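Local coordinates for protein MccF (PDB 4IIY) that confers self-immunity to microcin C7 and is probably a serine hydrolase of the peptidase S66 (LD-carboxypeptidase) family, at residues G165-L168 and I169-G173; G66-F69 and L70-G74; S185-K188 and I189-K193; L77-G80 and K81-K85. The protein carries 1 engineered substitution. All coordinates share one frame; numbering follows the deposited sequence. Where two conformers were deposited one is given.

Interaction 1. Residues G165-L168 and I169-G173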
loop_
_atom_site.group_PDB
_atom_site.type_symbol
_atom_site.label_atom_id
_atom_site.label_comp_id
_atom_site.label_asym_id
_atom_site.label_seq_id
_atom_site.Cartn_x
_atom_site.Cartn_y
_atom_site.Cartn_z
ATOM N N GLY B 165 -3.152 -12.133 -16.628
ATOM C CA GLY B 165 -2.883 -12.066 -18.048
ATOM C C GLY B 165 -3.444 -10.804 -18.655
ATOM O O GLY B 165 -3.798 -9.864 -17.939
ATOM N N PRO B 166 -3.527 -10.774 -19.993
ATOM C CA PRO B 166 -3.869 -9.552 -20.722
ATOM C C PRO B 166 -5.131 -8.827 -20.280
ATOM O O PRO B 166 -6.170 -9.441 -20.013
ATOM C CB PRO B 166 -4.071 -10.054 -22.156
ATOM C CG PRO B 166 -3.159 -11.215 -22.272
ATOM C CD PRO B 166 -3.035 -11.829 -20.897
ATOM N N ALA B 167 -5.012 -7.503 -20.235
ATOM C CA ALA B 167 -6.138 -6.580 -20.198
ATOM C C ALA B 167 -6.241 -5.934 -21.578
ATOM O O ALA B 167 -5.232 -5.690 -22.249
ATOM C CB ALA B 167 -5.943 -5.530 -19.109
ATOM N N LEU B 168 -7.461 -5.655 -22.009
ATOM C CA LEU B 168 -7.711 -5.272 -23.387
ATOM C C LEU B 168 -6.861 -4.094 -23.860
ATOM O O LEU B 168 -6.225 -4.167 -24.920
ATOM C CB LEU B 168 -9.197 -4.980 -23.551
ATOM C CG LEU B 168 -9.668 -4.477 -24.919
ATOM C CD1 LEU B 168 -9.400 -5.493 -25.999
ATOM C CD2 LEU B 168 -11.152 -4.104 -24.855
ATOM N N ILE B 169 -6.844 -3.028 -23.075
ATOM C CA ILE B 169 -6.202 -1.790 -23.502
ATOM C C ILE B 169 -4.665 -1.854 -23.452
ATOM O O ILE B 169 -4.005 -1.712 -24.485
ATOM C CB ILE B 169 -6.805 -0.555 -22.775
ATOM C CG1 ILE B 169 -8.301 -0.441 -23.098
ATOM C CG2 ILE B 169 -6.048 0.715 -23.147
ATOM C CD1 ILE B 169 -9.019 0.673 -22.346
ATOM N N PRO B 170 -4.070 -2.091 -22.274
ATOM C CA PRO B 170 -2.603 -2.105 -22.270
ATOM C C PRO B 170 -2.034 -3.289 -23.045
ATOM O O PRO B 170 -1.014 -3.147 -23.711
ATOM C CB PRO B 170 -2.249 -2.211 -20.777
ATOM C CG PRO B 170 -3.451 -2.832 -20.144
ATOM C CD PRO B 170 -4.630 -2.298 -20.928
ATOM N N SER B 171 -2.677 -4.447 -22.975
ATOM C CA SER B 171 -2.057 -5.636 -23.549
ATOM C C SER B 171 -2.325 -5.798 -25.041
ATOM O O SER B 171 -1.412 -6.051 -25.825
ATOM C CB SER B 171 -2.512 -6.895 -22.807
ATOM O OG SER B 171 -2.338 -6.770 -21.405
ATOM N N PHE B 172 -3.588 -5.693 -25.434
ATOM C CA PHE B 172 -3.938 -5.921 -26.834
ATOM C C PHE B 172 -3.942 -4.653 -27.682
ATOM O O PHE B 172 -4.036 -4.742 -28.898
ATOM C CB PHE B 172 -5.235 -6.730 -26.970
ATOM C CG PHE B 172 -5.088 -8.154 -26.515
ATOM C CD1 PHE B 172 -4.119 -8.964 -27.080
ATOM C CD2 PHE B 172 -5.883 -8.675 -25.508
ATOM C CE1 PHE B 172 -3.954 -10.281 -26.652
ATOM C CE2 PHE B 172 -5.731 -9.984 -25.093
ATOM C CZ PHE B 172 -4.765 -10.782 -25.664
ATOM N N GLY B 173 -3.816 -3.488 -27.046
ATOM C CA GLY B 173 -3.603 -2.247 -27.767
ATOM C C GLY B 173 -2.132 -1.918 -28.000
ATOM O O GLY B 173 -1.806 -0.912 -28.631
#
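The ring of P166 and the phenyl ring of F172 meet obliquely at the start of a short helical turn. The bump is P166 CB, which presses on the outer corner of the phenyl group 3.4 Å from F172 CE2. P166 CG follows at 3.8 Å from F172 CZ, and the two prolyl carbons thus lie obliquely against the CE2-CZ end of the aromatic ring. The CA of L168 lies near the plane of this ring, at its edge. CG of F172 stands beside its own backbone N (chi1 -69°), which folds the ring back over the chain that precedes the turn.

S171 fits in next to the same proline. Its CB sits against P166 CB at 3.6 Å, while its OG, also set beside the backbone N (chi1 -52°), turns in to accept a hydrogen bond from A167 N at 3.0 Å. The A167 carbonyl is engaged in turn, its O receiving S171 N at 2.9 Å, so A167 and S171 are tied by two bonds running in opposite directions. The next bond, from F172 N to L168 O at 3.1 Å, is weak, in keeping with a loosely wound turn. Beyond this bonded core, the methyl of A167 rests on the prolyl ring of P170, with A167 CB 3.8 Å from P170 CG; the prolyl ring of P170 also borders the pocket of the bound glutamylsulfamoyl inosine.

The turn follows strand 162-164 and is buried: L168 and I169 lean on F63 of helix 60-72, and P166 rests on T182 of helix 178-191.

Interaction 2. Residues G66-F69 and L70-G74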
loop_
_atom_site.group_PDB
_atom_site.type_symbol
_atom_site.label_atom_id
_atom_site.label_comp_id
_atom_site.label_asym_id
_atom_site.label_seq_id
_atom_site.Cartn_x
_atom_site.Cartn_y
_atom_site.Cartn_z
ATOM N N GLY B 66 -7.005 -2.220 -29.607
ATOM C CA GLY B 66 -7.155 -3.516 -28.953
ATOM C C GLY B 66 -8.436 -4.239 -29.349
ATOM O O GLY B 66 -8.429 -5.456 -29.568
ATOM N N VAL B 67 -9.533 -3.497 -29.431
ATOM C CA VAL B 67 -10.800 -4.053 -29.910
ATOM C C VAL B 67 -10.636 -4.643 -31.314
ATOM O O VAL B 67 -11.016 -5.790 -31.574
ATOM C CB VAL B 67 -11.903 -2.981 -29.895
ATOM C CG1 VAL B 67 -13.111 -3.427 -30.725
ATOM C CG2 VAL B 67 -12.307 -2.652 -28.447
ATOM N N GLU B 68 -10.056 -3.857 -32.211
ATOM C CA GLU B 68 -9.857 -4.305 -33.583
ATOM C C GLU B 68 -8.952 -5.528 -33.634
ATOM O O GLU B 68 -9.184 -6.453 -34.419
ATOM C CB GLU B 68 -9.271 -3.180 -34.436
ATOM C CG GLU B 68 -9.073 -3.565 -35.896
ATOM C CD GLU B 68 -8.680 -2.389 -36.768
ATOM O OE1 GLU B 68 -8.148 -2.620 -37.875
ATOM O OE2 GLU B 68 -8.910 -1.233 -36.353
ATOM N N PHE B 69 -7.920 -5.546 -32.794
ATOM C CA PHE B 69 -6.999 -6.674 -32.758
ATOM C C PHE B 69 -7.733 -7.983 -32.450
ATOM O O PHE B 69 -7.571 -8.984 -33.154
ATOM C CB PHE B 69 -5.865 -6.421 -31.753
ATOM C CG PHE B 69 -4.856 -7.534 -31.693
ATOM C CD1 PHE B 69 -3.748 -7.537 -32.526
ATOM C CD2 PHE B 69 -5.012 -8.583 -30.802
ATOM C CE1 PHE B 69 -2.828 -8.571 -32.477
ATOM C CE2 PHE B 69 -4.091 -9.613 -30.748
ATOM C CZ PHE B 69 -3.000 -9.604 -31.590
ATOM N N LEU B 70 -8.544 -7.986 -31.401
ATOM C CA LEU B 70 -9.257 -9.203 -31.039
ATOM C C LEU B 70 -10.366 -9.557 -32.032
ATOM O O LEU B 70 -10.603 -10.737 -32.299
ATOM C CB LEU B 70 -9.796 -9.134 -29.609
ATOM C CG LEU B 70 -8.756 -9.141 -28.485
ATOM C CD1 LEU B 70 -9.451 -9.000 -27.128
ATOM C CD2 LEU B 70 -7.890 -10.390 -28.528
ATOM N N GLN B 71 -11.042 -8.551 -32.571
ATOM C CA GLN B 71 -12.057 -8.826 -33.588
ATOM C C GLN B 71 -11.451 -9.484 -34.821
ATOM O O GLN B 71 -12.048 -10.400 -35.393
ATOM C CB GLN B 71 -12.819 -7.560 -33.970
ATOM C CG GLN B 71 -13.746 -7.086 -32.866
ATOM C CD GLN B 71 -14.412 -5.765 -33.179
ATOM O OE1 GLN B 71 -13.878 -4.950 -33.930
ATOM N NE2 GLN B 71 -15.584 -5.543 -32.595
ATOM N N ARG B 72 -10.271 -9.038 -35.234
ATOM C CA ARG B 72 -9.636 -9.626 -36.407
ATOM C C ARG B 72 -9.215 -11.072 -36.150
ATOM O O ARG B 72 -9.061 -11.853 -37.091
ATOM C CB ARG B 72 -8.449 -8.786 -36.877
ATOM C CG ARG B 72 -8.852 -7.490 -37.555
ATOM C CD ARG B 72 -7.637 -6.801 -38.153
ATOM N NE ARG B 72 -7.937 -5.446 -38.608
ATOM C CZ ARG B 72 -8.378 -5.145 -39.825
ATOM N NH1 ARG B 72 -8.580 -6.107 -40.716
ATOM N NH2 ARG B 72 -8.621 -3.882 -40.151
ATOM N N LYS B 73 -9.031 -11.432 -34.880
ATOM C CA LYS B 73 -8.751 -12.815 -34.510
ATOM C C LYS B 73 -10.010 -13.669 -34.507
ATOM O O LYS B 73 -9.931 -14.886 -34.325
ATOM C CB LYS B 73 -8.097 -12.897 -33.129
ATOM C CG LYS B 73 -6.723 -12.264 -33.039
ATOM C CD LYS B 73 -5.712 -12.932 -33.954
ATOM C CE LYS B 73 -4.339 -12.310 -33.734
ATOM N NZ LYS B 73 -3.272 -12.962 -34.531
ATOM N N GLY B 74 -11.167 -13.038 -34.669
ATOM C CA GLY B 74 -12.419 -13.768 -34.756
ATOM C C GLY B 74 -13.307 -13.719 -33.526
ATOM O O GLY B 74 -14.380 -14.335 -33.513
#
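E68 and R72, one helical turn apart, lie side by side and form a salt bridge. A single carboxylate oxygen does the work: E68 OE1 takes R72 NH2 at 2.6 Å and R72 NE at 2.9 Å. It lies in the guanidinium plane and meets NE with its anti lone pair, whereas NH2 reaches it from outside the carboxylate plane, the two planes being 44° apart. With CG anti to the backbone N (chi1 -178°), the extended chain of E68 lies alongside that of R72, which brings OE1 level with NE and NH2.

Van der Waals contacts join other pairs. K73 CE sits 3.7 Å from F69 CZ, the lysine bending at chi2 to reach the CZ end of the ring obliquely. V67 CG1 packs 3.6 Å from the amide carbon Q71 CD. The apolar pair is F69 CD2 with L70 CD2, 4.1 Å apart.

Backbone bonds of the i to i+4 kind carry the helix, from L70 N to G66 O, Q71 N to V67 O and R72 N to E68 O. The one from K73 N to F69 O is weak, and G74, with positive phi, is the first residue to leave helical geometry, in a Schellman motif.

Around this turn, L70 packs on L168 and F172 of helix 168-172, F69 on V179 of helix 178-191, and V67 on L77 of strand 76-79.

Interaction 3. Residues S185-K188 and I189-K193. With EDO (1,2-ethanediol), chain O; EDO (1,2-ethanediol), chain Q.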
loop_
_atom_site.group_PDB
_atom_site.type_symbol
_atom_site.label_atom_id
_atom_site.label_comp_id
_atom_site.label_asym_id
_atom_site.label_seq_id
_atom_site.Cartn_x
_atom_site.Cartn_y
_atom_site.Cartn_z
ATOM N N SER B 185 0.608 -16.430 -26.323
ATOM C CA SER B 185 0.482 -17.081 -25.017
ATOM C C SER B 185 -0.980 -17.171 -24.560
ATOM O O SER B 185 -1.434 -18.218 -24.082
ATOM C CB SER B 185 1.322 -16.350 -23.964
ATOM O OG SER B 185 1.156 -16.922 -22.680
ATOM N N PHE B 186 -1.709 -16.069 -24.706
ATOM C CA PHE B 186 -3.132 -16.002 -24.375
ATOM C C PHE B 186 -3.897 -17.145 -25.054
ATOM O O PHE B 186 -4.593 -17.930 -24.400
ATOM C CB PHE B 186 -3.668 -14.632 -24.822
ATOM C CG PHE B 186 -5.160 -14.459 -24.718
ATOM C CD1 PHE B 186 -5.754 -14.090 -23.521
ATOM C CD2 PHE B 186 -5.962 -14.590 -25.846
ATOM C CE1 PHE B 186 -7.122 -13.887 -23.446
ATOM C CE2 PHE B 186 -7.329 -14.396 -25.777
ATOM C CZ PHE B 186 -7.911 -14.033 -24.576
ATOM N N ILE B 187 -3.761 -17.249 -26.370
ATOM C CA ILE B 187 -4.530 -18.243 -27.107
ATOM C C ILE B 187 -4.044 -19.669 -26.811
ATOM O O ILE B 187 -4.862 -20.585 -26.703
ATOM C CB ILE B 187 -4.572 -17.932 -28.632
ATOM C CG1 ILE B 187 -5.775 -18.615 -29.294
ATOM C CG2 ILE B 187 -3.250 -18.281 -29.316
ATOM C CD1 ILE B 187 -7.110 -18.016 -28.890
ATOM N N LYS B 188 -2.741 -19.865 -26.640
ATOM C CA LYS B 188 -2.232 -21.192 -26.307
ATOM C C LYS B 188 -2.745 -21.689 -24.954
ATOM O O LYS B 188 -3.262 -22.809 -24.837
ATOM C CB LYS B 188 -0.703 -21.182 -26.296
ATOM C CG LYS B 188 -0.062 -22.516 -25.929
ATOM C CD LYS B 188 -0.295 -23.556 -27.009
ATOM C CE LYS B 188 0.501 -24.826 -26.753
ATOM N NZ LYS B 188 0.317 -25.802 -27.864
ATOM N N ILE B 189 -2.582 -20.865 -23.928
ATOM C CA ILE B 189 -2.941 -21.255 -22.570
ATOM C C ILE B 189 -4.432 -21.556 -22.461
ATOM O O ILE B 189 -4.836 -22.532 -21.824
ATOM C CB ILE B 189 -2.560 -20.151 -21.554
ATOM C CG1 ILE B 189 -1.040 -20.002 -21.450
ATOM C CG2 ILE B 189 -3.132 -20.463 -20.183
ATOM C CD1 ILE B 189 -0.336 -21.239 -20.930
ATOM N N LEU B 190 -5.253 -20.727 -23.095
ATOM C CA LEU B 190 -6.688 -20.812 -22.891
ATOM C C LEU B 190 -7.392 -21.793 -23.835
ATOM O O LEU B 190 -8.510 -22.221 -23.543
ATOM C CB LEU B 190 -7.325 -19.420 -22.974
ATOM C CG LEU B 190 -6.842 -18.407 -21.927
ATOM C CD1 LEU B 190 -7.486 -17.057 -22.162
ATOM C CD2 LEU B 190 -7.117 -18.882 -20.502
ATOM N N THR B 191 -6.764 -22.147 -24.957
ATOM C CA THR B 191 -7.405 -23.078 -25.898
ATOM C C THR B 191 -6.801 -24.480 -25.941
ATOM O O THR B 191 -7.437 -25.403 -26.462
ATOM C CB THR B 191 -7.446 -22.549 -27.348
ATOM O OG1 THR B 191 -6.130 -22.565 -27.913
ATOM C CG2 THR B 191 -8.035 -21.157 -27.413
ATOM N N ARG B 192 -5.601 -24.661 -25.401
ATOM C CA ARG B 192 -4.922 -25.953 -25.511
ATOM C C ARG B 192 -5.682 -27.086 -24.834
ATOM O O ARG B 192 -6.454 -26.869 -23.903
ATOM C CB ARG B 192 -3.501 -25.881 -24.941
ATOM C CG ARG B 192 -3.428 -25.574 -23.444
ATOM C CD ARG B 192 -1.995 -25.570 -22.945
ATOM N NE ARG B 192 -1.471 -26.925 -22.749
ATOM C CZ ARG B 192 -1.705 -27.656 -21.665
ATOM N NH1 ARG B 192 -2.473 -27.180 -20.693
ATOM N NH2 ARG B 192 -1.190 -28.877 -21.558
ATOM N N LYS B 193 -5.457 -28.303 -25.313
ATOM C CA LYS B 193 -5.966 -29.484 -24.627
ATOM C C LYS B 193 -5.323 -29.592 -23.256
ATOM O O LYS B 193 -4.130 -29.335 -23.100
ATOM C CB LYS B 193 -5.658 -30.746 -25.430
ATOM C CG LYS B 193 -6.187 -30.733 -26.851
ATOM C CD LYS B 193 -7.697 -30.605 -26.876
ATOM C CE LYS B 193 -8.291 -31.306 -28.089
ATOM N NZ LYS B 193 -9.127 -32.469 -27.680
HETATM C C1 EDO O . 1.548 -28.962 -23.509
HETATM O O1 EDO O . 0.813 -30.152 -23.193
HETATM C C2 EDO O . 1.223 -28.485 -24.922
HETATM O O2 EDO O . -0.078 -27.885 -24.987
HETATM C C1 EDO Q . -1.484 -28.819 -17.141
HETATM O O1 EDO Q . -0.999 -28.295 -18.377
HETATM C C2 EDO Q . -2.986 -29.028 -17.267
HETATM O O2 EDO Q . -3.432 -28.600 -18.560
#
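F186 offers one face of its ring to L190, whose CD1 lies 3.9 Å from the centroid of the F186 ring and 29° off its normal, a CH-pi contact one helical turn on. The methyl is displaced to one side, so that L190 CD1 comes within 3.4 Å of F186 CE1.

The carbonyl of I187 is gripped twice by one residue: I187 O accepts from T191 OG1 at 2.6 Å and from T191 N at 3.0 Å, the donors arriving from opposite faces of its plane. T191 can do this because OG1 sits between its own N and carbonyl carbon (chi1 71°), which also brings T191 CG2 to 3.6 Å from I187 CD1.

R192 leaves the helix, yet its N still bonds to K188 O. Its CG takes the crowded position (chi1 63°), folding the chain back until R192 CG is 3.1 Å from K188 O. The guanidinium beyond holds two ethanediol molecules, probably from the crystallisation liquor, with R192 NE 2.8 Å from O2 of one and R192 NH1 2.7 Å from O2 of the other. Within the protein it bonds to G196 O and to the hydroxyl of Y366, which also pairs with I189 O. Replacing R192 by an alanine would remove these donors and would probably leave G196 O and Y366 OH without their charged mate, loosening the chain just past the helix.

The chemistry thus divides: an apolar side at F186 and L190, packed against L40, and a polar terminus whose carbonyls are met by threonine and backbone donors and whose cationic group links the helix end to the residues beyond.

Interaction 4. Residues L77-G80 and K81-K85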
loop_
_atom_site.group_PDB
_atom_site.type_symbol
_atom_site.label_atom_id
_atom_site.label_comp_id
_atom_site.label_asym_id
_atom_site.label_seq_id
_atom_site.Cartn_x
_atom_site.Cartn_y
_atom_site.Cartn_z
ATOM N N LEU B 77 -17.086 -9.288 -29.269
ATOM C CA LEU B 77 -16.896 -8.535 -28.033
ATOM C C LEU B 77 -18.198 -7.956 -27.495
ATOM O O LEU B 77 -19.026 -7.432 -28.250
ATOM C CB LEU B 77 -15.892 -7.406 -28.250
ATOM C CG LEU B 77 -14.536 -7.803 -28.818
ATOM C CD1 LEU B 77 -13.635 -6.586 -28.924
ATOM C CD2 LEU B 77 -13.879 -8.876 -27.969
ATOM N N VAL B 78 -18.375 -8.065 -26.183
ATOM C CA VAL B 78 -19.467 -7.410 -25.477
ATOM C C VAL B 78 -18.875 -6.321 -24.585
ATOM O O VAL B 78 -18.029 -6.584 -23.723
ATOM C CB VAL B 78 -20.279 -8.403 -24.621
ATOM C CG1 VAL B 78 -21.282 -7.669 -23.733
ATOM C CG2 VAL B 78 -20.991 -9.420 -25.509
ATOM N N SER B 79 -19.318 -5.092 -24.805
ATOM C CA SER B 79 -18.833 -3.954 -24.042
ATOM C C SER B 79 -19.575 -3.818 -22.716
ATOM O O SER B 79 -20.798 -3.747 -22.689
ATOM C CB SER B 79 -19.022 -2.686 -24.873
ATOM O OG SER B 79 -18.542 -1.544 -24.195
ATOM N N GLY B 80 -18.834 -3.767 -21.615
ATOM C CA GLY B 80 -19.447 -3.541 -20.318
ATOM C C GLY B 80 -20.171 -2.206 -20.276
ATOM O O GLY B 80 -19.845 -1.285 -21.022
ATOM N N LYS B 81 -21.154 -2.091 -19.391
ATOM C CA LYS B 81 -22.025 -0.913 -19.370
ATOM C C LYS B 81 -21.336 0.410 -18.991
ATOM O O LYS B 81 -21.914 1.478 -19.192
ATOM C CB LYS B 81 -23.234 -1.155 -18.465
ATOM C CG LYS B 81 -22.872 -1.223 -16.990
ATOM C CD LYS B 81 -24.004 -1.783 -16.143
ATOM C CE LYS B 81 -25.061 -0.743 -15.841
ATOM N NZ LYS B 81 -25.760 -1.066 -14.562
ATOM N N LEU B 82 -20.110 0.367 -18.462
ATOM C CA LEU B 82 -19.394 1.610 -18.133
ATOM C C LEU B 82 -18.432 2.058 -19.237
ATOM O O LEU B 82 -17.719 3.054 -19.093
ATOM C CB LEU B 82 -18.654 1.489 -16.795
ATOM C CG LEU B 82 -19.564 1.253 -15.591
ATOM C CD1 LEU B 82 -18.743 1.122 -14.313
ATOM C CD2 LEU B 82 -20.596 2.363 -15.441
ATOM N N THR B 83 -18.410 1.324 -20.341
ATOM C CA THR B 83 -17.579 1.725 -21.470
ATOM C C THR B 83 -17.974 3.123 -21.933
ATOM O O THR B 83 -19.157 3.426 -22.107
ATOM C CB THR B 83 -17.702 0.721 -22.615
ATOM O OG1 THR B 83 -17.284 -0.565 -22.141
ATOM C CG2 THR B 83 -16.840 1.121 -23.803
ATOM N N GLY B 84 -16.986 3.992 -22.106
ATOM C CA GLY B 84 -17.254 5.342 -22.572
ATOM C C GLY B 84 -17.685 6.328 -21.497
ATOM O O GLY B 84 -18.007 7.479 -21.803
ATOM N N LYS B 85 -17.697 5.891 -20.237
ATOM C CA LYS B 85 -18.125 6.743 -19.126
ATOM C C LYS B 85 -16.937 7.170 -18.274
ATOM O O LYS B 85 -15.916 6.474 -18.229
ATOM C CB LYS B 85 -19.122 5.999 -18.240
ATOM C CG LYS B 85 -20.256 5.324 -18.987
ATOM C CD LYS B 85 -21.223 6.326 -19.569
ATOM C CE LYS B 85 -22.449 5.621 -20.129
ATOM N NZ LYS B 85 -23.481 6.589 -20.589
#
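The carbonyl oxygen of G80 is held twice by T83. T83 N donates to G80 O at 3.1 Å with a nearly straight N-H (164°), and T83 OG1 donates to G80 O at 2.9 Å. Both come from the same face of the carbonyl; the backbone N lies well above the plane, 48° out of it, while the hydroxyl is less tilted. The pairing follows from the side chain's rotation, which places OG1 beside its own backbone N (chi1 -60°) so that the two donors converge on one acceptor.

The S79 hydroxyl meets T83 OG1. In the conformer given, it donates to the threonine, S79 OG lying 2.6 Å from T83 OG1, but the serine was modelled in two positions and this bond is accordingly tentative. A valine in place of T83 has no hydroxyl and would probably leave G80 O with the backbone donor alone.

The bond from T83 N closes a type I beta turn from G80 to T83, by which the chain leaves an outermost strand, 76-79, of the six-stranded sheet. A type II turn from L82 to K85 follows at once, closed by K85 N to L82 O at 3.1 Å. G84 takes its third position with positive phi, where a CB would run into the carbonyl oxygen of T83.

The double turn is tied to its surroundings by backbone donors: L82 N bonds to E100 OE2 on helix 94-105, and G84 N to T56 OG1. T83 itself rests on F48 of strand 45-49 and F63 of helix 60-72.

How the interactions relate
Interaction 1 touches both interaction 2 and interaction 3. L168 CD1 of interaction 1 lies 3.7 Å from L70 CD1 of interaction 2, and F172 CZ is 3.8 Å from F186 CG of interaction 3, the two rings meeting edge-to-face. Interaction 2 reaches interaction 4 through V67 CG1, 3.7 Å from L77 CD1, joining helix 60-72 to the strand that follows it. Interactions 3 and 4 are farthest apart, their centres about 25 Å from each other. Interaction 1 alone borders the ligand: the P170 side chain is about 4 Å from the bound glutamylsulfamoyl inosine and about 7 Å from the side chain of H338, a predicted charge-relay residue.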